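Local coordinates for protein terminase, small subunit (Thermus phage G20c, PDB 6EJQ) that probably recognises the packaging initiation site on viral DNA and regulates the ATPase of the large terminase subunit, working as a nine-subunit ring, at residues Leu70-Ala73 and Arg74-Lys78; Ile125-Glu128 and Arg129-Ala132; Leu133-Ser136 and Leu137-Gly141. One frame throughout, in Å; residues are numbered along the deposited sequence.

Contact 1 of 3, residues Leu70-Ala73 and Arg74-Lys78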
loop_
_atom_site.group_PDB
_atom_site.type_symbol
_atom_site.label_atom_id
_atom_site.label_comp_id
_atom_site.label_asym_id
_atom_site.label_seq_id
_atom_site.Cartn_x
_atom_site.Cartn_y
_atom_site.Cartn_z
ATOM N N LEU B 70 9.181 25.109 8.012
ATOM C CA LEU B 70 9.386 24.521 9.331
ATOM C C LEU B 70 8.554 25.208 10.402
ATOM O O LEU B 70 8.021 24.537 11.279
ATOM C CB LEU B 70 10.868 24.503 9.706
ATOM C CG LEU B 70 11.759 23.666 8.772
ATOM C CD1 LEU B 70 13.176 23.590 9.310
ATOM C CD2 LEU B 70 11.191 22.277 8.527
ATOM N N GLU B 71 8.400 26.524 10.313
ATOM C CA GLU B 71 7.544 27.243 11.257
ATOM C C GLU B 71 6.074 26.866 11.070
ATOM O O GLU B 71 5.347 26.690 12.049
ATOM C CB GLU B 71 7.731 28.761 11.125
ATOM C CG GLU B 71 7.017 29.620 12.180
ATOM C CD GLU B 71 7.488 29.359 13.611
ATOM O OE1 GLU B 71 8.618 28.862 13.818
ATOM O OE2 GLU B 71 6.709 29.651 14.542
ATOM N N ARG B 72 5.644 26.750 9.819
ATOM C CA ARG B 72 4.274 26.359 9.522
ATOM C C ARG B 72 4.025 24.961 10.089
ATOM O O ARG B 72 2.997 24.713 10.700
ATOM C CB ARG B 72 3.984 26.386 8.007
ATOM C CG ARG B 72 2.498 26.477 7.683
ATOM C CD ARG B 72 2.130 25.869 6.337
ATOM N NE ARG B 72 2.879 26.407 5.195
ATOM C CZ ARG B 72 2.671 27.594 4.614
ATOM N NH1 ARG B 72 1.767 28.451 5.074
ATOM N NH2 ARG B 72 3.408 27.942 3.574
ATOM N N ALA B 73 4.978 24.062 9.894
ATOM C CA ALA B 73 4.884 22.720 10.444
ATOM C C ALA B 73 4.810 22.728 11.984
ATOM O O ALA B 73 4.028 21.965 12.558
ATOM C CB ALA B 73 6.044 21.869 9.952
ATOM N N ARG B 74 5.585 23.598 12.644
ATOM C CA ARG B 74 5.492 23.779 14.110
ATOM C C ARG B 74 4.094 24.145 14.576
ATOM O O ARG B 74 3.637 23.673 15.625
ATOM C CB ARG B 74 6.459 24.861 14.614
ATOM C CG ARG B 74 7.916 24.439 14.656
ATOM C CD ARG B 74 8.773 25.500 15.325
ATOM N NE ARG B 74 10.207 25.204 15.216
ATOM C CZ ARG B 74 10.884 24.363 16.007
ATOM N NH1 ARG B 74 12.190 24.172 15.815
ATOM N NH2 ARG B 74 10.276 23.697 16.988
ATOM N N ILE B 75 3.424 25.001 13.802
ATOM C CA ILE B 75 2.062 25.413 14.105
ATOM C C ILE B 75 1.090 24.241 14.011
ATOM O O ILE B 75 0.245 24.070 14.890
ATOM C CB ILE B 75 1.584 26.547 13.169
ATOM C CG1 ILE B 75 2.382 27.817 13.438
ATOM C CG2 ILE B 75 0.093 26.826 13.358
ATOM C CD1 ILE B 75 2.350 28.798 12.293
ATOM N N PHE B 76 1.175 23.467 12.931
ATOM C CA PHE B 76 0.305 22.293 12.784
ATOM C C PHE B 76 0.608 21.290 13.894
ATOM O O PHE B 76 -0.308 20.735 14.495
ATOM C CB PHE B 76 0.467 21.608 11.416
ATOM C CG PHE B 76 0.041 22.446 10.229
ATOM C CD1 PHE B 76 -1.058 23.287 10.276
ATOM C CD2 PHE B 76 0.725 22.331 9.025
ATOM C CE1 PHE B 76 -1.436 24.032 9.161
ATOM C CE2 PHE B 76 0.347 23.060 7.904
ATOM C CZ PHE B 76 -0.741 23.914 7.971
ATOM N N GLN B 77 1.888 21.084 14.179
ATOM C CA GLN B 77 2.304 20.159 15.237
ATOM C C GLN B 77 1.650 20.520 16.565
ATOM O O GLN B 77 1.185 19.641 17.289
ATOM C CB GLN B 77 3.824 20.145 15.400
ATOM C CG GLN B 77 4.359 18.935 16.144
ATOM C CD GLN B 77 5.868 18.943 16.261
ATOM O OE1 GLN B 77 6.479 19.992 16.459
ATOM N NE2 GLN B 77 6.476 17.767 16.161
ATOM N N LYS B 78 1.575 21.813 16.860
ATOM C CA LYS B 78 0.953 22.274 18.097
ATOM C C LYS B 78 -0.553 22.017 18.125
ATOM O O LYS B 78 -1.099 21.644 19.166
ATOM C CB LYS B 78 1.263 23.739 18.335
ATOM C CG LYS B 78 0.934 24.227 19.732
ATOM C CD LYS B 78 1.324 25.692 19.846
ATOM C CE LYS B 78 0.620 26.372 21.002
ATOM N NZ LYS B 78 1.354 26.092 22.254
HETATM O O HOH W 1 10.634 27.321 13.252
#
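Arg-72 lays its aliphatic part alongside the ring of Phe-76, one turn further on in helix 59-95, the first arm of the helical hairpin that this chain contributes to the nine-subunit assembly. The two side chains run the same way, and CD of Arg-72 comes to 3.7 Å from CE2 of Phe-76. The bend in the arginine chain comes at chi3 (-55°), past the methylenes that run beside the CE2-CZ side of the ring, and its guanidinium goes on to other subunits: NE forms a salt bridge with Asp-126 of the second subunit, and NH1 donates to Leu-17 O of the third. The phenyl ring also has the carbonyl oxygen of Arg-72 over one face, 3.6 Å above its plane and offset toward the rim; that same oxygen accepts the backbone N-H of Phe-76 at 3.1 Å. Tyr-84 of the second subunit meets Phe-76 edge-to-face.

On another flank of the helix, Glu-71 and Arg-74 cross at about a right angle without forming a direct salt bridge, OE1 of Glu-71 lying 4.2 Å from NE of Arg-74. Arg-74 NH1 instead pairs with Glu-65 of the third subunit. A water bridges Glu-71 and Arg-74, donating to Glu-71 OE1 at 2.6 Å and accepting from Arg-74 NE at 2.9 Å, in the plane of the guanidinium at its edge.

Contact 2 of 3, residues Ile125-Glu128 and Arg129-Ala132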
loop_
_atom_site.group_PDB
_atom_site.type_symbol
_atom_site.label_atom_id
_atom_site.label_comp_id
_atom_site.label_asym_id
_atom_site.label_seq_id
_atom_site.Cartn_x
_atom_site.Cartn_y
_atom_site.Cartn_z
ATOM N N ILE B 125 6.771 14.969 12.184
ATOM C CA ILE B 125 7.014 16.399 12.010
ATOM C C ILE B 125 8.383 16.779 12.596
ATOM O O ILE B 125 9.105 17.584 11.987
ATOM C CB ILE B 125 5.857 17.258 12.568
ATOM C CG1 ILE B 125 4.615 17.094 11.679
ATOM C CG2 ILE B 125 6.236 18.728 12.621
ATOM C CD1 ILE B 125 3.321 17.547 12.321
ATOM N N ASP B 126 8.747 16.180 13.731
ATOM C CA ASP B 126 10.092 16.371 14.310
ATOM C C ASP B 126 11.183 15.858 13.376
ATOM O O ASP B 126 12.174 16.536 13.160
ATOM C CB ASP B 126 10.260 15.653 15.665
ATOM C CG ASP B 126 9.531 16.343 16.827
ATOM O OD1 ASP B 126 9.156 17.529 16.734
ATOM O OD2 ASP B 126 9.360 15.671 17.877
ATOM N N GLN B 127 11.020 14.646 12.848
ATOM C CA GLN B 127 12.062 14.055 12.009
ATOM C C GLN B 127 12.207 14.768 10.672
ATOM O O GLN B 127 13.320 14.976 10.196
ATOM C CB GLN B 127 11.836 12.553 11.817
ATOM C CG GLN B 127 12.051 11.726 13.087
ATOM C CD GLN B 127 13.334 12.086 13.861
ATOM O OE1 GLN B 127 13.293 12.329 15.081
ATOM N NE2 GLN B 127 14.473 12.135 13.151
ATOM N N GLU B 128 11.084 15.159 10.085
ATOM C CA GLU B 128 11.083 16.003 8.898
ATOM C C GLU B 128 11.781 17.347 9.137
ATOM O O GLU B 128 12.514 17.820 8.266
ATOM C CB GLU B 128 9.657 16.192 8.384
ATOM C CG GLU B 128 9.129 14.931 7.708
ATOM C CD GLU B 128 7.621 14.901 7.484
ATOM O OE1 GLU B 128 6.881 15.811 7.933
ATOM O OE2 GLU B 128 7.170 13.918 6.861
ATOM N N ARG B 129 11.584 17.935 10.317
ATOM C CA ARG B 129 12.318 19.149 10.724
ATOM C C ARG B 129 13.822 18.900 10.759
ATOM O O ARG B 129 14.586 19.652 10.172
ATOM C CB ARG B 129 11.851 19.665 12.088
ATOM C CG ARG B 129 12.525 20.959 12.528
ATOM C CD ARG B 129 11.643 21.776 13.456
ATOM N NE ARG B 129 11.384 21.038 14.671
ATOM C CZ ARG B 129 10.207 20.605 15.123
ATOM N NH1 ARG B 129 9.053 20.837 14.499
ATOM N NH2 ARG B 129 10.201 19.924 16.259
ATOM N N ILE B 130 14.229 17.828 11.428
ATOM C CA ILE B 130 15.639 17.481 11.557
ATOM C C ILE B 130 16.270 17.262 10.179
ATOM O O ILE B 130 17.345 17.790 9.895
ATOM C CB ILE B 130 15.815 16.269 12.486
ATOM C CG1 ILE B 130 15.494 16.693 13.920
ATOM C CG2 ILE B 130 17.229 15.705 12.436
ATOM C CD1 ILE B 130 15.060 15.548 14.803
ATOM N N THR B 131 15.569 16.525 9.321
ATOM C CA THR B 131 16.019 16.257 7.949
ATOM C C THR B 131 16.230 17.561 7.159
ATOM O O THR B 131 17.296 17.776 6.569
ATOM C CB THR B 131 15.014 15.346 7.218
ATOM O OG1 THR B 131 14.931 14.088 7.903
ATOM C CG2 THR B 131 15.422 15.108 5.770
ATOM N N ALA B 132 15.227 18.430 7.184
ATOM C CA ALA B 132 15.301 19.724 6.492
ATOM C C ALA B 132 16.387 20.646 7.058
ATOM O O ALA B 132 17.099 21.306 6.297
ATOM C CB ALA B 132 13.953 20.415 6.522
#
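Asp-126 and Arg-129 form an i to i+3 salt bridge on helix 112-139, the second arm of the helical hairpin, with OD1 of the aspartate 2.7 Å from NH2 of the arginine. The hydrogen bond within it is weak, bent to 116° at the hydrogen; the carboxylate and guanidinium planes stand 69° apart. The arginine chain bends at chi3 (63°), which turns the guanidinium so that CA of Asp-126 lies over one face, near the rim. Both charges have further partners across a subunit boundary, Asp-126 OD2 with Arg-72 and Arg-129 NE with Glu-65, both of the third subunit. Within the chain, Gln-77 also donates to Asp-126 OD1, so three side chains share this carboxylate: Arg-129 and Gln-77 at OD1, and the arginine of the third subunit at OD2.

Thr-131 makes the other polar link. Its OG1 donates to the carbonyl oxygen of Gln-127 at 2.9 Å, from above the carbonyl plane, while its own backbone N reaches that oxygen from the opposite face. One acceptor thus serves two donors of a single residue, as is common for threonine within a helix.

The packing is lighter. Gln-127, bent at chi2, lies side by side with Ile-130, and its amide lies against one methyl, with OE1 3.7 Å from CD1 of Ile-130. On the side facing helix 59-95, Ile-125 presents its CG2 to the arginine, 4.0 Å from NH1 of Arg-129.

Contact 3 of 3, residues Leu133-Ser136 and Leu137-Gly141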
loop_
_atom_site.group_PDB
_atom_site.type_symbol
_atom_site.label_atom_id
_atom_site.label_comp_id
_atom_site.label_asym_id
_atom_site.label_seq_id
_atom_site.Cartn_x
_atom_site.Cartn_y
_atom_site.Cartn_z
ATOM N N LEU B 133 16.531 20.678 8.383
ATOM C CA LEU B 133 17.601 21.460 9.007
ATOM C C LEU B 133 18.975 20.976 8.581
ATOM O O LEU B 133 19.824 21.787 8.224
ATOM C CB LEU B 133 17.486 21.458 10.537
ATOM C CG LEU B 133 16.332 22.288 11.109
ATOM C CD1 LEU B 133 16.178 22.000 12.590
ATOM C CD2 LEU B 133 16.509 23.785 10.886
ATOM N N LEU B 134 19.192 19.664 8.638
ATOM C CA LEU B 134 20.434 19.054 8.160
ATOM C C LEU B 134 20.744 19.395 6.702
ATOM O O LEU B 134 21.875 19.739 6.364
ATOM C CB LEU B 134 20.374 17.531 8.282
ATOM C CG LEU B 134 20.780 16.922 9.619
ATOM C CD1 LEU B 134 20.407 15.442 9.655
ATOM C CD2 LEU B 134 22.272 17.124 9.861
ATOM N N ASN B 135 19.740 19.250 5.848
ATOM C CA ASN B 135 19.880 19.537 4.430
ATOM C C ASN B 135 20.236 21.007 4.179
ATOM O O ASN B 135 21.052 21.302 3.320
ATOM C CB ASN B 135 18.596 19.162 3.685
ATOM C CG ASN B 135 18.725 19.335 2.193
ATOM O OD1 ASN B 135 19.450 18.588 1.550
ATOM N ND2 ASN B 135 18.027 20.325 1.634
ATOM N N SER B 136 19.643 21.915 4.944
ATOM C CA SER B 136 19.919 23.334 4.790
ATOM C C SER B 136 21.355 23.660 5.225
ATOM O O SER B 136 22.027 24.486 4.589
ATOM C CB SER B 136 18.886 24.177 5.544
ATOM O OG SER B 136 19.191 24.253 6.908
ATOM N N LEU B 137 21.825 23.002 6.284
ATOM C CA LEU B 137 23.218 23.154 6.739
ATOM C C LEU B 137 24.218 22.534 5.750
ATOM O O LEU B 137 25.366 22.980 5.662
ATOM C CB LEU B 137 23.409 22.529 8.115
ATOM C CG LEU B 137 24.729 22.796 8.825
ATOM C CD1 LEU B 137 24.984 24.290 8.953
ATOM C CD2 LEU B 137 24.723 22.136 10.198
ATOM N N LYS B 138 23.777 21.510 5.024
ATOM C CA LYS B 138 24.598 20.875 4.015
ATOM C C LYS B 138 24.684 21.729 2.744
ATOM O O LYS B 138 25.786 22.075 2.324
ATOM C CB LYS B 138 24.055 19.492 3.681
ATOM C CG LYS B 138 25.032 18.639 2.890
ATOM C CD LYS B 138 24.342 17.485 2.169
ATOM C CE LYS B 138 25.264 16.846 1.131
ATOM N NZ LYS B 138 24.515 15.972 0.185
ATOM N N VAL B 139 23.535 22.069 2.152
ATOM C CA VAL B 139 23.491 22.616 0.788
ATOM C C VAL B 139 23.262 24.120 0.652
ATOM O O VAL B 139 23.472 24.655 -0.427
ATOM C CB VAL B 139 22.463 21.873 -0.097
ATOM C CG1 VAL B 139 22.590 20.371 0.092
ATOM C CG2 VAL B 139 21.035 22.323 0.174
ATOM N N LEU B 140 22.824 24.790 1.715
ATOM C CA LEU B 140 22.480 26.220 1.659
ATOM C C LEU B 140 23.404 27.090 2.485
ATOM O O LEU B 140 23.167 28.290 2.613
ATOM C CB LEU B 140 21.021 26.453 2.108
ATOM C CG LEU B 140 19.955 25.632 1.380
ATOM C CD1 LEU B 140 18.567 25.865 1.967
ATOM C CD2 LEU B 140 19.979 25.931 -0.111
ATOM N N GLY B 141 24.454 26.497 3.046
ATOM C CA GLY B 141 25.467 27.251 3.768
ATOM C C GLY B 141 26.610 27.644 2.866
ATOM O O GLY B 141 27.586 28.178 3.377
#
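The backbone of Leu-133 to Val-139 makes the last two turns of helix 112-139, closing the second arm of the hairpin, and i to i+4 bonds run through it until the chain turns out of the helix at Leu-140. Ser-136 turns its hydroxyl back into this helix. With chi1 at 81°, OG sits between the backbone N and the carbonyl carbon, from where it donates to Leu-133 O at 2.9 Å. Leu-137 N binds the same oxygen from the same face of its plane, so a buried hydroxyl is satisfied by a carbonyl that keeps its helical bond.

CB of Ser-136 is left for apolar contact and touches CD1 of Leu-140 at 4.0 Å. The backbone joins the same two residues: Leu-140 N donates to Ser-136 O at 3.0 Å, the last i to i+4 bond, and it departs from the earlier pattern in that its donor lies above the carbonyl plane rather than near it. Leu-140, its CA-CB bond directed back toward the preceding turn, packs beyond Ser-136 on Leu-59, Ile-62 and Val-66 of helix 59-95. Leu-134 and Leu-137 meet Ile-62 of the third subunit.

On the more exposed flank, Asn-135 crosses Val-139 obliquely. The amide meets both methyls of the valine, OD1 of Asn-135 lying 3.9 Å from CG1 and ND2 likewise from CG2. The carbonyl oxygen of Asn-135 takes the N-H of Val-139 at 2.8 Å and a weak bond from Lys-138 N. Closer than the amide contacts, Val-139 CG2 presses to 3.3 Å from that same oxygen, O of Asn-135.

Contact 1 lies on helix 59-95, contacts 2 and 3 run on one after the other along helix 112-139, and together they sample both arms of one hairpin. Contacts 1 and 2 meet directly through Gln-77, which also packs on Ile-125. Contact 3 touches contact 1 through leucines alone, Leu-70 against Leu-133. The first two combine local packing with charged groups that pair across subunits of the ring; toward the chain end these give way to leucine packing and a serine-carbonyl bond. Contacts 1 and 2 are half buried, whereas contact 3 is more exposed, with Ser-136 and Leu-140 as its buried residues.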